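PDB 5ITG: sorbitol dehydrogenase from Gluconobacter oxydans, which probably oxidises D-sorbitol to L-sorbose at the CH-OH group of the sugar alcohol, using a nicotinamide cofactor of the NADP type. Local coordinates for residues A109-V114 / P158-T163; L327-N332 / L399-F404; K472-R475 / A481-P484. All blocks are in the same frame, centred on the assembly; numbering follows the deposited sequence.

Overall arrangement
The three contacts lie on opposite sides of the molecule. Contact 1 belongs to the N-terminal Rossmann domain, contact 2 to the helical C-terminal domain; their centres are about 54 Å apart on opposite sides of the chain's centre. Contact 3, where the C-terminal tail returns to helix 461-477, is about 61 Å from contact 1 between centres but only about 12 Å from contact 2. Contacts 2 and 3 touch: I483 CG1 reaches F404 CZ at 3.6 Å, and P484 CG lies 3.5 Å from S400 O. The tail thus joins contacts 2 and 3 into one packed region. No bound substrate is present from which to measure to the active site.

Contact 1: A109-V114 / P158-T163; sequences ADPEAV and PEKPST
P111 and K160 meet at the edge of the Rossmann domain, where the first turn of helix 111-119 lies against the loop joining helices 149-156 and 164-177. P111 buries the most surface here. It is the first residue of its helix, a place that suits proline: the missing N-H costs the helix no bond there, and the rigid ring offers a compact apolar surface. Its CB approaches K160 CG at 4.1 Å. The lysine is extended throughout, with CG anti to the backbone N (chi1 -164°), so its methylenes run alongside the proline ring while the ammonium can continue to the surface. A long chain of this kind serves as apolar cover near its root and still keeps its charge in water. P161 contributes less, reaching the helix through its carbonyl oxygen. Y167 of helix 164-177 touches both P111 and P161. The two helix N-termini are each capped. T163 OG1 is bonded to G166 N of helix 164-177 and to D154 OD2. On the other side D110, the N-cap of helix 111-119, accepts a weak bond from E112 N to its OD1 at 3.2 Å. Across the contact the nearest polar atom to the proline ring is P161 O, 4.3 Å from P111 CB.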
loop_
_atom_site.group_PDB
_atom_site.type_symbol
_atom_site.label_atom_id
_atom_site.label_comp_id
_atom_site.label_asym_id
_atom_site.label_seq_id
_atom_site.Cartn_x
_atom_site.Cartn_y
_atom_site.Cartn_z
ATOM N N ALA A 109 22.841 -14.609 -7.783
ATOM C CA ALA A 109 23.635 -15.785 -7.437
ATOM C C ALA A 109 23.537 -16.888 -8.488
ATOM O O ALA A 109 24.515 -17.588 -8.752
ATOM C CB ALA A 109 23.212 -16.324 -6.077
ATOM N N ASP A 110 22.358 -17.050 -9.085
ATOM C CA ASP A 110 22.161 -18.064 -10.121
ATOM C C ASP A 110 20.883 -17.799 -10.911
ATOM O O ASP A 110 19.806 -18.277 -10.559
ATOM C CB ASP A 110 22.115 -19.469 -9.505
ATOM C CG ASP A 110 21.963 -20.565 -10.553
ATOM O OD1 ASP A 110 22.070 -20.258 -11.759
ATOM O OD2 ASP A 110 21.745 -21.738 -10.175
ATOM N N PRO A 111 20.989 -17.020 -11.996
ATOM C CA PRO A 111 19.821 -16.704 -12.823
ATOM C C PRO A 111 19.036 -17.929 -13.285
ATOM O O PRO A 111 17.809 -17.894 -13.322
ATOM C CB PRO A 111 20.429 -15.917 -13.981
ATOM C CG PRO A 111 21.549 -15.174 -13.299
ATOM C CD PRO A 111 22.171 -16.262 -12.446
ATOM N N GLU A 112 19.734 -19.011 -13.631
ATOM C CA GLU A 112 19.051 -20.223 -14.089
ATOM C C GLU A 112 18.149 -20.809 -13.006
ATOM O O GLU A 112 17.069 -21.319 -13.306
ATOM C CB GLU A 112 20.049 -21.300 -14.534
ATOM C CG GLU A 112 19.359 -22.518 -15.165
ATOM C CD GLU A 112 20.276 -23.725 -15.348
ATOM O OE1 GLU A 112 20.696 -24.325 -14.333
ATOM O OE2 GLU A 112 20.573 -24.074 -16.513
ATOM N N ALA A 113 18.598 -20.734 -11.755
ATOM C CA ALA A 113 17.839 -21.254 -10.618
ATOM C C ALA A 113 16.464 -20.592 -10.512
ATOM O O ALA A 113 15.471 -21.247 -10.182
ATOM C CB ALA A 113 18.616 -21.030 -9.331
ATOM N N VAL A 114 16.418 -19.291 -10.781
ATOM C CA VAL A 114 15.167 -18.547 -10.725
ATOM C C VAL A 114 14.274 -18.958 -11.886
ATOM O O VAL A 114 13.072 -19.166 -11.714
ATOM C CB VAL A 114 15.411 -17.020 -10.804
ATOM C CG1 VAL A 114 14.079 -16.286 -10.954
ATOM C CG2 VAL A 114 16.126 -16.547 -9.554
ATOM N N PRO A 158 18.617 -11.822 -23.270
ATOM C CA PRO A 158 17.360 -12.216 -22.622
ATOM C C PRO A 158 17.356 -13.597 -21.975
ATOM O O PRO A 158 16.524 -13.875 -21.106
ATOM C CB PRO A 158 16.338 -12.102 -23.755
ATOM C CG PRO A 158 17.155 -12.454 -24.968
ATOM C CD PRO A 158 18.423 -11.664 -24.723
ATOM N N GLU A 159 18.280 -14.461 -22.389
ATOM C CA GLU A 159 18.336 -15.804 -21.827
ATOM C C GLU A 159 18.980 -15.833 -20.446
ATOM O O GLU A 159 18.953 -16.856 -19.769
ATOM C CB GLU A 159 19.075 -16.763 -22.775
ATOM C CG GLU A 159 20.600 -16.657 -22.802
ATOM C CD GLU A 159 21.120 -15.424 -23.521
ATOM O OE1 GLU A 159 20.415 -14.898 -24.409
ATOM O OE2 GLU A 159 22.255 -14.996 -23.214
ATOM N N LYS A 160 19.559 -14.710 -20.038
ATOM C CA LYS A 160 20.198 -14.590 -18.727
ATOM C C LYS A 160 19.960 -13.151 -18.261
ATOM O O LYS A 160 20.891 -12.348 -18.169
ATOM C CB LYS A 160 21.702 -14.877 -18.835
ATOM C CG LYS A 160 22.388 -15.159 -17.504
ATOM C CD LYS A 160 23.865 -15.501 -17.709
ATOM C CE LYS A 160 24.528 -15.962 -16.412
ATOM N NZ LYS A 160 25.980 -16.282 -16.604
ATOM N N PRO A 161 18.693 -12.812 -17.968
ATOM C CA PRO A 161 18.241 -11.493 -17.516
ATOM C C PRO A 161 18.538 -11.195 -16.050
ATOM O O PRO A 161 18.849 -12.103 -15.276
ATOM C CB PRO A 161 16.747 -11.558 -17.779
ATOM C CG PRO A 161 16.436 -12.950 -17.337
ATOM C CD PRO A 161 17.563 -13.765 -17.971
ATOM N N SER A 162 18.434 -9.921 -15.678
ATOM C CA SER A 162 18.657 -9.503 -14.296
ATOM C C SER A 162 17.455 -8.711 -13.769
ATOM O O SER A 162 17.322 -8.511 -12.564
ATOM C CB SER A 162 19.911 -8.632 -14.181
ATOM O OG SER A 162 19.706 -7.372 -14.793
ATOM N N THR A 163 16.583 -8.252 -14.665
ATOM C CA THR A 163 15.414 -7.484 -14.235
ATOM C C THR A 163 14.188 -8.381 -14.122
ATOM O O THR A 163 14.114 -9.433 -14.763
ATOM C CB THR A 163 15.080 -6.329 -15.212
ATOM O OG1 THR A 163 14.531 -6.863 -16.422
ATOM C CG2 THR A 163 16.329 -5.521 -15.536
#

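Contact 2: L327-N332 / L399-F404; sequences LGNLKN and LSRIAF
N329 and R401 face each other where helix 324-338 passes helix 400-412 in the helical C-terminal domain. The short segments approach to 10.8 Å between axes, with their directions 123° apart, so medium and large side chains span the gap. The buried side is the tighter one. N329 has CG anti to its backbone N (chi1 -158°), which extends the amide across to the ring of F404; N329 CG is 3.9 Å from F404 CE2. The modelled N329 OD1 is implausibly close to this ring, so the exact setting of the amide is doubtful. As modelled, this buried oxygen has no hydrogen-bonding partner, and N329 ND2 lies 4.0 Å from R401 CG. F404, which V479 also covers, gives this side a broad apolar surface.

Toward solvent the packing thins to N332 CB and N332 O, each 3.7 Å from R401 CD. Arginine suits this margin because its methylenes can pack while its charge goes elsewhere. A bend at chi3 (-60°) turns the guanidinium away from the line of the chain: NE, rather than bonding N332 O, makes a salt bridge with D337, farther along helix 324-338, and NH1 one with D398, just ahead of helix 400-412. Van der Waals contact thus joins the segments and the D337 charge pair ties their helices at the more exposed margin, while N329 OD1, if correctly placed, may pay a desolvation cost.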
loop_
_atom_site.group_PDB
_atom_site.type_symbol
_atom_site.label_atom_id
_atom_site.label_comp_id
_atom_site.label_asym_id
_atom_site.label_seq_id
_atom_site.Cartn_x
_atom_site.Cartn_y
_atom_site.Cartn_z
ATOM N N LEU A 327 -12.128 14.230 16.306
ATOM C CA LEU A 327 -12.744 12.931 16.052
ATOM C C LEU A 327 -14.185 13.117 15.589
ATOM O O LEU A 327 -14.632 12.489 14.625
ATOM C CB LEU A 327 -12.735 12.072 17.321
ATOM C CG LEU A 327 -13.575 10.790 17.243
ATOM C CD1 LEU A 327 -12.974 9.852 16.210
ATOM C CD2 LEU A 327 -13.616 10.107 18.609
ATOM N N GLY A 328 -14.923 13.967 16.292
ATOM C CA GLY A 328 -16.305 14.212 15.917
ATOM C C GLY A 328 -16.416 14.797 14.518
ATOM O O GLY A 328 -17.311 14.428 13.746
ATOM N N ASN A 329 -15.500 15.703 14.184
ATOM C CA ASN A 329 -15.492 16.351 12.872
ATOM C C ASN A 329 -15.204 15.320 11.783
ATOM O O ASN A 329 -15.800 15.362 10.712
ATOM C CB ASN A 329 -14.429 17.457 12.847
ATOM C CG ASN A 329 -14.689 18.511 11.776
ATOM O OD1 ASN A 329 -13.937 19.478 11.662
ATOM N ND2 ASN A 329 -15.747 18.345 11.006
ATOM N N LEU A 330 -14.274 14.405 12.061
ATOM C CA LEU A 330 -13.923 13.350 11.106
ATOM C C LEU A 330 -15.142 12.463 10.844
ATOM O O LEU A 330 -15.449 12.140 9.692
ATOM C CB LEU A 330 -12.772 12.486 11.647
ATOM C CG LEU A 330 -12.433 11.208 10.864
ATOM C CD1 LEU A 330 -12.081 11.573 9.426
ATOM C CD2 LEU A 330 -11.260 10.470 11.532
ATOM N N LYS A 331 -15.832 12.068 11.913
ATOM C CA LYS A 331 -17.017 11.221 11.771
ATOM C C LYS A 331 -18.120 11.936 11.002
ATOM O O LYS A 331 -18.815 11.328 10.180
ATOM C CB LYS A 331 -17.563 10.808 13.142
ATOM C CG LYS A 331 -16.698 9.835 13.922
ATOM C CD LYS A 331 -17.319 9.607 15.288
ATOM C CE LYS A 331 -16.489 8.672 16.140
ATOM N NZ LYS A 331 -17.128 8.487 17.473
ATOM N N ASN A 332 -18.286 13.223 11.266
ATOM C CA ASN A 332 -19.322 14.000 10.585
ATOM C C ASN A 332 -19.018 14.141 9.095
ATOM O O ASN A 332 -19.929 14.106 8.266
ATOM C CB ASN A 332 -19.476 15.387 11.228
ATOM C CG ASN A 332 -20.002 15.310 12.657
ATOM O OD1 ASN A 332 -20.608 14.309 13.057
ATOM N ND2 ASN A 332 -19.790 16.374 13.427
ATOM N N LEU A 399 -21.788 22.523 2.409
ATOM C CA LEU A 399 -20.352 22.648 2.176
ATOM C C LEU A 399 -19.540 22.964 3.430
ATOM O O LEU A 399 -18.308 23.027 3.381
ATOM C CB LEU A 399 -20.109 23.737 1.126
ATOM C CG LEU A 399 -20.770 23.493 -0.237
ATOM C CD1 LEU A 399 -20.661 24.722 -1.120
ATOM C CD2 LEU A 399 -20.112 22.301 -0.892
ATOM N N SER A 400 -20.231 23.148 4.549
ATOM C CA SER A 400 -19.594 23.488 5.818
ATOM C C SER A 400 -18.345 22.706 6.193
ATOM O O SER A 400 -17.291 23.300 6.405
ATOM C CB SER A 400 -20.611 23.373 6.959
ATOM O OG SER A 400 -21.652 24.317 6.784
ATOM N N ARG A 401 -18.453 21.381 6.285
ATOM C CA ARG A 401 -17.309 20.551 6.667
ATOM C C ARG A 401 -16.253 20.471 5.574
ATOM O O ARG A 401 -15.057 20.378 5.858
ATOM C CB ARG A 401 -17.775 19.144 7.046
ATOM C CG ARG A 401 -18.635 19.100 8.310
ATOM C CD ARG A 401 -19.411 17.794 8.386
ATOM N NE ARG A 401 -20.291 17.643 7.228
ATOM C CZ ARG A 401 -21.482 18.223 7.104
ATOM N NH1 ARG A 401 -21.956 18.992 8.076
ATOM N NH2 ARG A 401 -22.192 18.054 5.998
ATOM N N ILE A 402 -16.697 20.501 4.323
ATOM C CA ILE A 402 -15.782 20.457 3.195
ATOM C C ILE A 402 -14.936 21.733 3.218
ATOM O O ILE A 402 -13.713 21.692 3.008
ATOM C CB ILE A 402 -16.575 20.334 1.864
ATOM C CG1 ILE A 402 -17.130 18.908 1.747
ATOM C CG2 ILE A 402 -15.679 20.664 0.661
ATOM C CD1 ILE A 402 -18.142 18.717 0.643
ATOM N N ALA A 403 -15.582 22.858 3.502
ATOM C CA ALA A 403 -14.876 24.137 3.557
ATOM C C ALA A 403 -13.916 24.171 4.739
ATOM O O ALA A 403 -12.844 24.776 4.665
ATOM C CB ALA A 403 -15.874 25.283 3.653
ATOM N N PHE A 404 -14.305 23.521 5.832
ATOM C CA PHE A 404 -13.464 23.465 7.022
ATOM C C PHE A 404 -12.165 22.719 6.712
ATOM O O PHE A 404 -11.081 23.118 7.148
ATOM C CB PHE A 404 -14.192 22.758 8.171
ATOM C CG PHE A 404 -13.315 22.495 9.361
ATOM C CD1 PHE A 404 -12.956 23.530 10.219
ATOM C CD2 PHE A 404 -12.771 21.230 9.572
ATOM C CE1 PHE A 404 -12.061 23.313 11.269
ATOM C CE2 PHE A 404 -11.876 21.000 10.615
ATOM C CZ PHE A 404 -11.518 22.048 11.465
#

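Contact 3: K472-R475 / A481-P484; sequences KIIR and AAIP
The chi1 torsions of I473 (-65°) and I474 (-70°) place CG1 beside the backbone N and CG2 anti to it, and through this common setting two different branches come to face the C-terminal tail: CG2 of I473 and CG1 of I474. The motif is a chain end folded back on the last helix of the helical C-terminal part. Helix 461-477 ends, the chain reverses within a few residues, and A481 and A482 lie against the helix they have just left.

A482 is the residue at the heart of it. Its CB enters the notch between the two neighbouring isoleucines, 3.9 Å from I473 CG2 and 3.5 Å from I474 CG1. The second of these is tighter than an ordinary carbon-carbon contact. The backbones are correspondingly close, with the CA atoms of I474 and A482 at 5.7 Å, which is consistent with a residue as small as alanine here. I473, nearer the surface, spreads its CG2 over A481 too, meeting its CB at 4.0 Å. Beta-branched isoleucine is apt for a helix face like this one, since either branch can meet the tail: in I473 the short CG2 branch does the touching, in I474 the first carbon of the longer one.

Beyond the notch the tail moves on to other helices, with I483 resting on E325 and N329 of helix 324-338 and P484 on F404 of helix 400-412. On the helix side, I474 also touches E411 of helix 400-412. The contact between 472-475 and 481-484 is purely van der Waals, and even the tail's backbone joins in: A481 O and A482 N each lie 3.8 Å from I473 CG2.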
loop_
_atom_site.group_PDB
_atom_site.type_symbol
_atom_site.label_atom_id
_atom_site.label_comp_id
_atom_site.label_asym_id
_atom_site.label_seq_id
_atom_site.Cartn_x
_atom_site.Cartn_y
_atom_site.Cartn_z
ATOM N N LYS A 472 -10.772 32.836 8.648
ATOM C CA LYS A 472 -10.789 33.995 9.533
ATOM C C LYS A 472 -11.026 33.571 10.976
ATOM O O LYS A 472 -10.343 34.037 11.888
ATOM C CB LYS A 472 -11.864 34.985 9.077
ATOM C CG LYS A 472 -11.435 35.845 7.892
ATOM C CD LYS A 472 -12.612 36.617 7.316
ATOM C CE LYS A 472 -12.159 37.823 6.501
ATOM N NZ LYS A 472 -11.264 37.472 5.363
ATOM N N ILE A 473 -11.985 32.676 11.179
ATOM C CA ILE A 473 -12.292 32.186 12.516
ATOM C C ILE A 473 -11.109 31.397 13.078
ATOM O O ILE A 473 -10.729 31.575 14.234
ATOM C CB ILE A 473 -13.539 31.286 12.496
ATOM C CG1 ILE A 473 -14.763 32.118 12.105
ATOM C CG2 ILE A 473 -13.725 30.618 13.861
ATOM C CD1 ILE A 473 -16.034 31.316 11.937
ATOM N N ILE A 474 -10.528 30.532 12.250
ATOM C CA ILE A 474 -9.387 29.723 12.662
ATOM C C ILE A 474 -8.212 30.579 13.112
ATOM O O ILE A 474 -7.552 30.270 14.100
ATOM C CB ILE A 474 -8.868 28.819 11.515
ATOM C CG1 ILE A 474 -9.881 27.713 11.209
ATOM C CG2 ILE A 474 -7.522 28.222 11.899
ATOM C CD1 ILE A 474 -9.460 26.804 10.078
ATOM N N ARG A 475 -7.933 31.648 12.379
ATOM C CA ARG A 475 -6.800 32.482 12.741
ATOM C C ARG A 475 -7.027 33.298 14.009
ATOM O O ARG A 475 -6.099 33.510 14.785
ATOM C CB ARG A 475 -6.422 33.421 11.595
ATOM C CG ARG A 475 -5.055 34.061 11.803
ATOM C CD ARG A 475 -4.554 34.714 10.554
ATOM N NE ARG A 475 -4.507 33.783 9.433
ATOM C CZ ARG A 475 -4.114 34.129 8.215
ATOM N NH1 ARG A 475 -3.730 35.376 7.979
ATOM N NH2 ARG A 475 -4.130 33.247 7.229
ATOM N N ALA A 481 -12.695 26.332 17.006
ATOM C CA ALA A 481 -13.777 27.304 16.951
ATOM C C ALA A 481 -14.449 27.328 15.574
ATOM O O ALA A 481 -15.587 27.770 15.440
ATOM C CB ALA A 481 -13.243 28.691 17.290
ATOM N N ALA A 482 -13.750 26.836 14.555
ATOM C CA ALA A 482 -14.279 26.839 13.195
ATOM C C ALA A 482 -14.967 25.541 12.765
ATOM O O ALA A 482 -15.518 25.465 11.666
ATOM C CB ALA A 482 -13.155 27.183 12.210
ATOM N N ILE A 483 -14.939 24.532 13.627
ATOM C CA ILE A 483 -15.560 23.247 13.327
ATOM C C ILE A 483 -17.082 23.363 13.250
ATOM O O ILE A 483 -17.723 23.817 14.198
ATOM C CB ILE A 483 -15.216 22.194 14.406
ATOM C CG1 ILE A 483 -13.722 21.878 14.367
ATOM C CG2 ILE A 483 -16.081 20.933 14.204
ATOM C CD1 ILE A 483 -13.268 20.897 15.435
ATOM N N PRO A 484 -17.677 22.947 12.118
ATOM C CA PRO A 484 -19.126 22.990 11.895
ATOM C C PRO A 484 -19.900 22.175 12.939
ATOM O O PRO A 484 -20.917 22.688 13.457
ATOM C CB PRO A 484 -19.279 22.409 10.485
ATOM C CG PRO A 484 -18.000 22.802 9.811
ATOM C CD PRO A 484 -16.978 22.496 10.897
ATOM O OXT PRO A 484 -19.488 21.027 13.217
#